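Nucleosome assembly protein (Plasmodium falciparum, PDB 5X7V) is a nuclear-associated, histone-binding chaperone of the NAP family that probably assists nucleosome assembly. Local coordinates at residues 84-89 with 113-118; 92-97 with 109-114; 135-140 with 156-161. All coordinates share one frame; numbering follows the deposited sequence.

Contact 1 of 3, residues 84-89 with 113-118; sequences NMDNNG and HVTFDN
Met85 and His113 form one of the two better-covered parts of this surface contact, in which the loop 84-89 leans over the last residues of strand 109-116. The thioether chain is extended as far as SD and then bends, chi3 of -54° placing the methyl CE beside the imidazole. CE lies 3.3 Å from His113 NE2. SD stands 4.7 Å from the centroid of the His113 ring, an oblique sulfur-aromatic approach. The other ring nitrogen, His113 ND1, is engaged by Glu125 OE2 in a hydrogen bond, which helps fix how the imidazole is turned.

The second covered part is at Phe116, which buries more surface here than any other residue. The backbone of Gly89 lies beside its ring, on the side of CD2 and CE2, though the exact spacing is doubtful in the model. Between the two, Asp86 OD2 reaches the methyl Thr115 CG2 at 3.9 Å, the side chains crossing obliquely, but the polar attachment of this carboxylate is to Ser90 OG. The solvent side is that of Asn87 and Asn88, whose side chains are exposed; Asn88 still brings its carbonyl O to 4.0 Å from Phe116 CB. No hydrogen bond links the two segments, so van der Waals contacts and the oblique sulfur approach carry the contact.

In the fold, 84-89 belongs to the connection between strands 76-82 and 91-97, at one end of the antiparallel sheet. Strand 109-116 is flanked there by strand 91-97, through the backbone pairing of Val114 with Tyr91, and by strand 121-126, through Thr115 with Lys122; Asn84 and Asn87 touch the long helix 2-45.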
loop_
_atom_site.group_PDB
_atom_site.type_symbol
_atom_site.label_atom_id
_atom_site.label_comp_id
_atom_site.label_asym_id
_atom_site.label_seq_id
_atom_site.Cartn_x
_atom_site.Cartn_y
_atom_site.Cartn_z
ATOM N N ASN A 84 2.502 -8.391 -10.398
ATOM C CA ASN A 84 3.243 -7.388 -11.166
ATOM C C ASN A 84 3.487 -7.765 -12.639
ATOM O O ASN A 84 4.639 -7.934 -13.063
ATOM C CB ASN A 84 4.596 -7.113 -10.489
ATOM C CG ASN A 84 4.485 -6.954 -8.971
ATOM O OD1 ASN A 84 3.706 -6.130 -8.458
ATOM N ND2 ASN A 84 5.274 -7.748 -8.246
ATOM N N MET A 85 2.414 -7.914 -13.407
ATOM C CA MET A 85 2.539 -8.267 -14.816
ATOM C C MET A 85 2.486 -6.987 -15.642
ATOM O O MET A 85 3.291 -6.759 -16.551
ATOM C CB MET A 85 1.428 -9.227 -15.226
ATOM C CG MET A 85 1.114 -10.304 -14.179
ATOM S SD MET A 85 -0.452 -11.122 -14.573
ATOM C CE MET A 85 -1.524 -9.686 -14.707
ATOM N N ASP A 86 1.496 -6.168 -15.309
ATOM C CA ASP A 86 1.465 -4.773 -15.695
ATOM C C ASP A 86 2.247 -3.970 -14.681
ATOM O O ASP A 86 2.530 -4.438 -13.576
ATOM C CB ASP A 86 0.035 -4.257 -15.770
ATOM C CG ASP A 86 -0.741 -4.898 -16.894
ATOM O OD1 ASP A 86 -0.087 -5.487 -17.790
ATOM O OD2 ASP A 86 -1.994 -4.821 -16.892
ATOM N N ASN A 87 2.599 -2.757 -15.075
ATOM C CA ASN A 87 3.080 -1.750 -14.147
ATOM C C ASN A 87 1.886 -0.935 -13.616
ATOM O O ASN A 87 1.969 0.275 -13.416
ATOM C CB ASN A 87 4.093 -0.862 -14.850
ATOM C CG ASN A 87 5.285 -0.597 -14.011
ATOM O OD1 ASN A 87 5.161 -0.287 -12.819
ATOM N ND2 ASN A 87 6.473 -0.779 -14.600
ATOM N N ASN A 88 0.775 -1.629 -13.384
ATOM C CA ASN A 88 -0.507 -0.993 -13.136
ATOM C C ASN A 88 -1.265 -1.677 -12.024
ATOM O O ASN A 88 -2.416 -1.346 -11.749
ATOM C CB ASN A 88 -1.333 -1.009 -14.416
ATOM C CG ASN A 88 -0.769 -0.087 -15.470
ATOM O OD1 ASN A 88 -0.033 -0.523 -16.355
ATOM N ND2 ASN A 88 -1.167 1.178 -15.425
ATOM N N GLY A 89 -0.605 -2.645 -11.393
ATOM C CA GLY A 89 -1.197 -3.415 -10.318
ATOM C C GLY A 89 -1.960 -4.595 -10.860
ATOM O O GLY A 89 -3.019 -4.907 -10.382
ATOM N N HIS A 113 -7.848 -13.703 -13.510
ATOM C CA HIS A 113 -6.858 -12.760 -13.992
ATOM C C HIS A 113 -7.506 -11.373 -13.981
ATOM O O HIS A 113 -8.587 -11.174 -14.521
ATOM C CB HIS A 113 -6.376 -13.197 -15.385
ATOM C CG HIS A 113 -5.383 -12.279 -16.020
ATOM N ND1 HIS A 113 -4.781 -12.558 -17.229
ATOM C CD2 HIS A 113 -4.899 -11.076 -15.628
ATOM C CE1 HIS A 113 -3.964 -11.570 -17.550
ATOM N NE2 HIS A 113 -4.021 -10.656 -16.595
ATOM N N VAL A 114 -6.832 -10.422 -13.348
ATOM C CA VAL A 114 -7.397 -9.105 -13.060
ATOM C C VAL A 114 -6.538 -7.936 -13.550
ATOM O O VAL A 114 -5.311 -7.968 -13.399
ATOM C CB VAL A 114 -7.605 -8.962 -11.537
ATOM C CG1 VAL A 114 -8.066 -7.575 -11.178
ATOM C CG2 VAL A 114 -8.569 -10.028 -11.044
ATOM N N THR A 115 -7.163 -6.904 -14.118
ATOM C CA THR A 115 -6.436 -5.659 -14.359
ATOM C C THR A 115 -7.126 -4.494 -13.695
ATOM O O THR A 115 -8.157 -4.661 -13.061
ATOM C CB THR A 115 -6.282 -5.326 -15.857
ATOM O OG1 THR A 115 -7.572 -5.121 -16.441
ATOM C CG2 THR A 115 -5.559 -6.450 -16.580
ATOM N N PHE A 116 -6.520 -3.316 -13.848
ATOM C CA PHE A 116 -7.080 -2.029 -13.406
ATOM C C PHE A 116 -6.896 -0.970 -14.504
ATOM O O PHE A 116 -5.898 -1.001 -15.252
ATOM C CB PHE A 116 -6.422 -1.549 -12.099
ATOM C CG PHE A 116 -6.549 -2.522 -10.967
ATOM C CD1 PHE A 116 -7.578 -2.407 -10.051
ATOM C CD2 PHE A 116 -5.655 -3.571 -10.825
ATOM C CE1 PHE A 116 -7.705 -3.325 -9.002
ATOM C CE2 PHE A 116 -5.790 -4.493 -9.786
ATOM C CZ PHE A 116 -6.803 -4.368 -8.876
ATOM N N ASP A 117 -7.909 -0.109 -14.610
ATOM C CA ASP A 117 -7.972 0.971 -15.584
ATOM C C ASP A 117 -7.901 2.324 -14.887
ATOM O O ASP A 117 -6.829 2.928 -14.836
ATOM C CB ASP A 117 -9.255 0.872 -16.411
ATOM C CG ASP A 117 -9.024 1.162 -17.882
ATOM O OD1 ASP A 117 -8.121 1.967 -18.196
ATOM O OD2 ASP A 117 -9.745 0.586 -18.724
ATOM N N ASN A 118 -9.017 2.816 -14.346
ATOM C CA ASN A 118 -8.925 4.135 -13.662
ATOM C C ASN A 118 -9.264 3.842 -12.200
ATOM O O ASN A 118 -10.257 4.342 -11.639
ATOM C CB ASN A 118 -9.811 5.236 -14.331
ATOM C CG ASN A 118 -9.245 5.689 -15.720
ATOM O OD1 ASN A 118 -10.024 6.199 -16.528
ATOM N ND2 ASN A 118 -7.949 5.302 -16.060
#

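Contact 2 of 3, residues 92-97 with 109-114; sequences KITFIF and TLVKHV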
loop_
_atom_site.group_PDB
_atom_site.type_symbol
_atom_site.label_atom_id
_atom_site.label_comp_id
_atom_site.label_asym_id
_atom_site.label_seq_id
_atom_site.Cartn_x
_atom_site.Cartn_y
_atom_site.Cartn_z
ATOM N N LYS A 92 -2.742 -12.353 -11.417
ATOM C CA LYS A 92 -3.462 -13.568 -11.763
ATOM C C LYS A 92 -3.311 -14.598 -10.630
ATOM O O LYS A 92 -2.198 -15.025 -10.305
ATOM C CB LYS A 92 -2.927 -14.129 -13.079
ATOM C CG LYS A 92 -3.839 -15.110 -13.760
ATOM C CD LYS A 92 -3.061 -16.253 -14.380
ATOM C CE LYS A 92 -2.095 -15.783 -15.448
ATOM N NZ LYS A 92 -2.797 -15.502 -16.765
ATOM N N ILE A 93 -4.418 -14.997 -10.016
ATOM C CA ILE A 93 -4.345 -15.991 -8.955
ATOM C C ILE A 93 -4.936 -17.318 -9.429
ATOM O O ILE A 93 -5.974 -17.349 -10.086
ATOM C CB ILE A 93 -5.056 -15.520 -7.692
ATOM C CG1 ILE A 93 -4.374 -14.284 -7.120
ATOM C CG2 ILE A 93 -5.027 -16.579 -6.647
ATOM C CD1 ILE A 93 -5.096 -13.717 -5.933
ATOM N N THR A 94 -4.254 -18.406 -9.084
ATOM C CA THR A 94 -4.523 -19.725 -9.627
ATOM C C THR A 94 -4.694 -20.751 -8.497
ATOM O O THR A 94 -3.788 -20.974 -7.700
ATOM C CB THR A 94 -3.376 -20.144 -10.592
ATOM O OG1 THR A 94 -3.277 -19.197 -11.662
ATOM C CG2 THR A 94 -3.590 -21.536 -11.169
ATOM N N PHE A 95 -5.876 -21.358 -8.431
ATOM C CA PHE A 95 -6.182 -22.405 -7.447
ATOM C C PHE A 95 -6.101 -23.779 -8.104
ATOM O O PHE A 95 -6.807 -24.039 -9.065
ATOM C CB PHE A 95 -7.584 -22.215 -6.845
ATOM C CG PHE A 95 -7.717 -21.008 -5.951
ATOM C CD1 PHE A 95 -7.231 -19.772 -6.335
ATOM C CD2 PHE A 95 -8.376 -21.101 -4.740
ATOM C CE1 PHE A 95 -7.372 -18.686 -5.520
ATOM C CE2 PHE A 95 -8.514 -20.000 -3.921
ATOM C CZ PHE A 95 -8.008 -18.799 -4.312
ATOM N N ILE A 96 -5.234 -24.653 -7.610
ATOM C CA ILE A 96 -5.179 -25.997 -8.171
ATOM C C ILE A 96 -5.653 -27.004 -7.126
ATOM O O ILE A 96 -5.112 -27.064 -6.022
ATOM C CB ILE A 96 -3.759 -26.385 -8.671
ATOM C CG1 ILE A 96 -3.116 -25.229 -9.445
ATOM C CG2 ILE A 96 -3.838 -27.596 -9.563
ATOM C CD1 ILE A 96 -1.778 -25.543 -9.993
ATOM N N PHE A 97 -6.677 -27.782 -7.474
ATOM C CA PHE A 97 -7.266 -28.719 -6.535
ATOM C C PHE A 97 -6.907 -30.162 -6.834
ATOM O O PHE A 97 -6.941 -30.581 -7.976
ATOM C CB PHE A 97 -8.777 -28.572 -6.534
ATOM C CG PHE A 97 -9.264 -27.308 -5.892
ATOM C CD1 PHE A 97 -9.437 -26.157 -6.637
ATOM C CD2 PHE A 97 -9.560 -27.274 -4.537
ATOM C CE1 PHE A 97 -9.898 -24.988 -6.036
ATOM C CE2 PHE A 97 -10.015 -26.115 -3.939
ATOM C CZ PHE A 97 -10.187 -24.970 -4.685
ATOM N N THR A 109 -8.537 -26.740 -11.771
ATOM C CA THR A 109 -7.759 -25.514 -11.842
ATOM C C THR A 109 -8.697 -24.333 -12.019
ATOM O O THR A 109 -9.401 -24.247 -13.016
ATOM C CB THR A 109 -6.740 -25.541 -12.997
ATOM O OG1 THR A 109 -5.811 -26.613 -12.803
ATOM C CG2 THR A 109 -5.972 -24.220 -13.076
ATOM N N LEU A 110 -8.717 -23.436 -11.041
ATOM C CA LEU A 110 -9.482 -22.205 -11.131
ATOM C C LEU A 110 -8.539 -21.020 -11.333
ATOM O O LEU A 110 -7.566 -20.876 -10.592
ATOM C CB LEU A 110 -10.297 -21.999 -9.867
ATOM C CG LEU A 110 -11.147 -23.170 -9.431
ATOM C CD1 LEU A 110 -11.781 -22.853 -8.108
ATOM C CD2 LEU A 110 -12.187 -23.382 -10.475
ATOM N N VAL A 111 -8.806 -20.173 -12.321
ATOM C CA VAL A 111 -7.990 -18.971 -12.478
ATOM C C VAL A 111 -8.844 -17.715 -12.437
ATOM O O VAL A 111 -9.996 -17.708 -12.841
ATOM C CB VAL A 111 -7.162 -18.974 -13.797
ATOM C CG1 VAL A 111 -6.114 -20.071 -13.779
ATOM C CG2 VAL A 111 -8.075 -19.133 -14.997
ATOM N N LYS A 112 -8.275 -16.650 -11.909
ATOM C CA LYS A 112 -8.869 -15.336 -12.071
ATOM C C LYS A 112 -7.771 -14.321 -12.341
ATOM O O LYS A 112 -6.875 -14.126 -11.525
ATOM C CB LYS A 112 -9.685 -14.941 -10.853
ATOM C CG LYS A 112 -10.502 -13.706 -11.073
ATOM C CD LYS A 112 -11.320 -13.409 -9.844
ATOM C CE LYS A 112 -12.215 -12.222 -10.101
ATOM N NZ LYS A 112 -13.220 -12.025 -9.040
ATOM N N HIS A 113 -7.848 -13.703 -13.510
ATOM C CA HIS A 113 -6.858 -12.760 -13.992
ATOM C C HIS A 113 -7.506 -11.373 -13.981
ATOM O O HIS A 113 -8.587 -11.174 -14.521
ATOM C CB HIS A 113 -6.376 -13.197 -15.385
ATOM C CG HIS A 113 -5.383 -12.279 -16.020
ATOM N ND1 HIS A 113 -4.781 -12.558 -17.229
ATOM C CD2 HIS A 113 -4.899 -11.076 -15.628
ATOM C CE1 HIS A 113 -3.964 -11.570 -17.550
ATOM N NE2 HIS A 113 -4.021 -10.656 -16.595
ATOM N N VAL A 114 -6.832 -10.422 -13.348
ATOM C CA VAL A 114 -7.397 -9.105 -13.060
ATOM C C VAL A 114 -6.538 -7.936 -13.550
ATOM O O VAL A 114 -5.311 -7.968 -13.399
ATOM C CB VAL A 114 -7.605 -8.962 -11.537
ATOM C CG1 VAL A 114 -8.066 -7.575 -11.178
ATOM C CG2 VAL A 114 -8.569 -10.028 -11.044
#
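Thr109 begins the second strand opposite Ile96, as a non-hydrogen-bonded pair whose side chains lie side by side; Thr109 OG1 sits 3.9 Å from Ile96 CG2. Here, as in any regular antiparallel hairpin, the two kinds of pair alternate, and the short segments run at 171° to each other.

Leu110 follows with Phe95 as a hydrogen-bonded pair, each N reaching the other's O at 2.8 Å. On the same side chain, Leu110 CD1 comes up to Phe97 CE1 at 3.5 Å. Val111 returns to the face of Thr109. With CG1 anti to the carbonyl carbon, chi1 -66°, it sets that methyl 3.6 Å from Thr94 OG1, and the two side chains point the same way. Lys112 pairs with Ile93 through two 3.0 Å bonds, Ile93 N to Lys112 O and Lys112 N to Ile93 O. Its fully extended chain carries NZ away from Ile93 to the carbonyls of Trp160 and Thr162, and the lysine also makes a cation-pi contact with Trp160.

His113 lies opposite Lys92, the last pair within these segments, and Lys92 CG packs 3.6 Å from His113 CB. The bent lysine chain curls back to bring Lys92 NZ 3.6 Å from His113 ND1, the nitrogen that Glu125 holds.

The two faces thus differ in chemistry. Ile93, Phe95, Leu110 and Lys112 are buried, and the one ammonium among them is satisfied by carbonyls and an aromatic ring. On the other face, the nearby Lys92 would tend to disfavour a charged His113, whereas Glu125 would favour one.

Contact 3 of 3, residues 135-140 with 156-161; sequences KNPIAA and SIFEWF
Ile138 lies against Ser156, Phe158 and Glu159, where an Asx turn in 135-140 meets the short 3-10 segment 157-160 of the NAP fold. The isoleucine branches divide their contacts among three residues. Ile138 CG2 is 3.5 Å from Glu159 CG, touching the glutamate at CG and CD, and Ile138 CG1 rests 3.7 Å from Ser156 OG. With chi2 at 165°, CD1 extends toward the 3-10 backbone, 3.9 Å from Phe158 O. Beside it, Pro137 CG approaches Phe158 CD2 at 4.2 Å. No hydrogen bond crosses between the segments; the fit is one of apolar surfaces around a serine.

The next shell holds both partners in shape. Ile138 N donates to Asn136 OD1 at 2.7 Å, from well above the carbonyl plane of the amide, and this bond makes the Asx turn that presents Pro137 and Ile138 to their neighbours. On the other side, the hydroxyl of Ser156 is engaged by Asp69, whose second carboxylate oxygen accepts from Ile157 N, so the start of the 3-10 segment is tied to helix 68-73. Trp131 meets the Phe158 ring edge-to-face and also touches Pro137, bridging the two sides.

The segment 156-161 is also tied internally. Glu159 N donates to Ser156 O, and the glutamate side chain, extended beyond CG, places OE2 to accept from Ser156 N. That bond spans 3.1 Å from Ser156 N to Glu159 OE2 and is almost straight, with an N-H...O angle of 178°; OE2 accepts through its anti lone pair.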
loop_
_atom_site.group_PDB
_atom_site.type_symbol
_atom_site.label_atom_id
_atom_site.label_comp_id
_atom_site.label_asym_id
_atom_site.label_seq_id
_atom_site.Cartn_x
_atom_site.Cartn_y
_atom_site.Cartn_z
ATOM N N LYS A 135 -23.580 -30.172 -4.474
ATOM C CA LYS A 135 -22.274 -29.961 -3.851
ATOM C C LYS A 135 -21.856 -28.482 -3.781
ATOM O O LYS A 135 -20.817 -28.152 -3.213
ATOM C CB LYS A 135 -21.218 -30.778 -4.589
ATOM C CG LYS A 135 -21.551 -32.254 -4.695
ATOM C CD LYS A 135 -21.579 -32.909 -3.337
ATOM C CE LYS A 135 -21.048 -34.341 -3.399
ATOM N NZ LYS A 135 -21.453 -35.189 -2.237
ATOM N N ASN A 136 -22.668 -27.596 -4.339
ATOM C CA ASN A 136 -22.329 -26.187 -4.340
ATOM C C ASN A 136 -22.464 -25.591 -2.949
ATOM O O ASN A 136 -23.539 -25.620 -2.364
ATOM C CB ASN A 136 -23.219 -25.428 -5.317
ATOM C CG ASN A 136 -22.761 -24.008 -5.532
ATOM O OD1 ASN A 136 -21.961 -23.479 -4.759
ATOM N ND2 ASN A 136 -23.281 -23.367 -6.574
ATOM N N PRO A 137 -21.375 -25.031 -2.408
ATOM C CA PRO A 137 -21.438 -24.405 -1.075
ATOM C C PRO A 137 -21.948 -22.952 -1.105
ATOM O O PRO A 137 -22.326 -22.405 -0.070
ATOM C CB PRO A 137 -19.992 -24.477 -0.597
ATOM C CG PRO A 137 -19.174 -24.459 -1.849
ATOM C CD PRO A 137 -19.999 -25.109 -2.927
ATOM N N ILE A 138 -22.000 -22.352 -2.294
ATOM C CA ILE A 138 -22.546 -21.013 -2.452
ATOM C C ILE A 138 -24.039 -21.148 -2.262
ATOM O O ILE A 138 -24.787 -20.175 -2.315
ATOM C CB ILE A 138 -22.237 -20.415 -3.849
ATOM C CG1 ILE A 138 -20.728 -20.447 -4.138
ATOM C CG2 ILE A 138 -22.750 -18.974 -3.965
ATOM C CD1 ILE A 138 -20.383 -20.209 -5.607
ATOM N N ALA A 139 -24.480 -22.385 -2.070
ATOM C CA ALA A 139 -25.878 -22.670 -1.791
ATOM C C ALA A 139 -26.033 -23.041 -0.335
ATOM O O ALA A 139 -26.436 -24.168 -0.034
ATOM C CB ALA A 139 -26.381 -23.791 -2.672
ATOM N N ALA A 140 -25.711 -22.122 0.575
ATOM C CA ALA A 140 -25.885 -22.419 1.999
ATOM C C ALA A 140 -25.997 -21.161 2.868
ATOM O O ALA A 140 -25.602 -20.064 2.463
ATOM C CB ALA A 140 -24.745 -23.305 2.490
ATOM N N SER A 156 -19.734 -17.428 0.652
ATOM C CA SER A 156 -18.783 -18.463 0.221
ATOM C C SER A 156 -17.583 -17.877 -0.529
ATOM O O SER A 156 -17.742 -17.155 -1.509
ATOM C CB SER A 156 -19.483 -19.486 -0.661
ATOM O OG SER A 156 -18.578 -20.431 -1.182
ATOM N N ILE A 157 -16.377 -18.195 -0.070
ATOM C CA ILE A 157 -15.151 -17.736 -0.722
ATOM C C ILE A 157 -15.150 -17.981 -2.232
ATOM O O ILE A 157 -14.584 -17.205 -2.986
ATOM C CB ILE A 157 -13.911 -18.413 -0.106
ATOM C CG1 ILE A 157 -12.634 -17.678 -0.511
ATOM C CG2 ILE A 157 -13.849 -19.888 -0.471
ATOM C CD1 ILE A 157 -11.454 -17.932 0.420
ATOM N N PHE A 158 -15.815 -19.038 -2.672
ATOM C CA PHE A 158 -15.860 -19.376 -4.073
ATOM C C PHE A 158 -16.784 -18.461 -4.843
ATOM O O PHE A 158 -16.841 -18.550 -6.064
ATOM C CB PHE A 158 -16.295 -20.814 -4.262
ATOM C CG PHE A 158 -15.308 -21.794 -3.755
ATOM C CD1 PHE A 158 -14.149 -22.034 -4.458
ATOM C CD2 PHE A 158 -15.533 -22.484 -2.575
ATOM C CE1 PHE A 158 -13.226 -22.920 -4.000
ATOM C CE2 PHE A 158 -14.618 -23.378 -2.118
ATOM C CZ PHE A 158 -13.454 -23.594 -2.841
ATOM N N GLU A 159 -17.494 -17.577 -4.141
ATOM C CA GLU A 159 -18.224 -16.492 -4.804
ATOM C C GLU A 159 -17.281 -15.457 -5.404
ATOM O O GLU A 159 -17.707 -14.582 -6.161
ATOM C CB GLU A 159 -19.174 -15.785 -3.841
ATOM C CG GLU A 159 -20.267 -16.661 -3.313
ATOM C CD GLU A 159 -21.328 -15.859 -2.622
ATOM O OE1 GLU A 159 -21.944 -15.012 -3.317
ATOM O OE2 GLU A 159 -21.537 -16.062 -1.400
ATOM N N TRP A 160 -16.003 -15.550 -5.041
ATOM C CA TRP A 160 -15.002 -14.639 -5.551
ATOM C C TRP A 160 -14.692 -14.921 -7.022
ATOM O O TRP A 160 -14.166 -14.058 -7.725
ATOM C CB TRP A 160 -13.728 -14.712 -4.709
ATOM C CG TRP A 160 -12.690 -13.767 -5.235
ATOM C CD1 TRP A 160 -12.763 -12.406 -5.253
ATOM C CD2 TRP A 160 -11.446 -14.110 -5.844
ATOM N NE1 TRP A 160 -11.643 -11.880 -5.834
ATOM C CE2 TRP A 160 -10.816 -12.905 -6.207
ATOM C CE3 TRP A 160 -10.801 -15.316 -6.115
ATOM C CZ2 TRP A 160 -9.575 -12.874 -6.838
ATOM C CZ3 TRP A 160 -9.559 -15.278 -6.736
ATOM C CH2 TRP A 160 -8.962 -14.068 -7.086
ATOM N N PHE A 161 -15.043 -16.115 -7.496
ATOM C CA PHE A 161 -14.814 -16.474 -8.892
ATOM C C PHE A 161 -15.957 -16.046 -9.825
ATOM O O PHE A 161 -16.560 -16.862 -10.527
ATOM C CB PHE A 161 -14.561 -17.966 -8.998
ATOM C CG PHE A 161 -13.291 -18.391 -8.340
ATOM C CD1 PHE A 161 -12.076 -18.344 -9.041
ATOM C CD2 PHE A 161 -13.291 -18.818 -7.008
ATOM C CE1 PHE A 161 -10.888 -18.720 -8.433
ATOM C CE2 PHE A 161 -12.100 -19.195 -6.389
ATOM C CZ PHE A 161 -10.899 -19.138 -7.101
#

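Contacts 1 and 2 share His113 and Val114 and both use strand 109-116, yet they differ in kind: contact 2 is regular backbone pairing at the middle of the sheet, whereas contact 1 is a surface contact without hydrogen bonds at the strand's far end. Contact 3 is buried although it joins irregular segments. It adjoins contact 2 across the sheet's buried face, where Phe158 packs on Phe97, Phe161 on Phe95 and Leu110, and Lys112 NZ reaches Trp160 O. Contacts 1 and 3 do not touch, their centres being about 26 Å apart. Contact 1 mixes polar and apolar groups at the surface, contact 3 packs mostly apolar side chains in the interior, and paired backbone bonds mark the sheet.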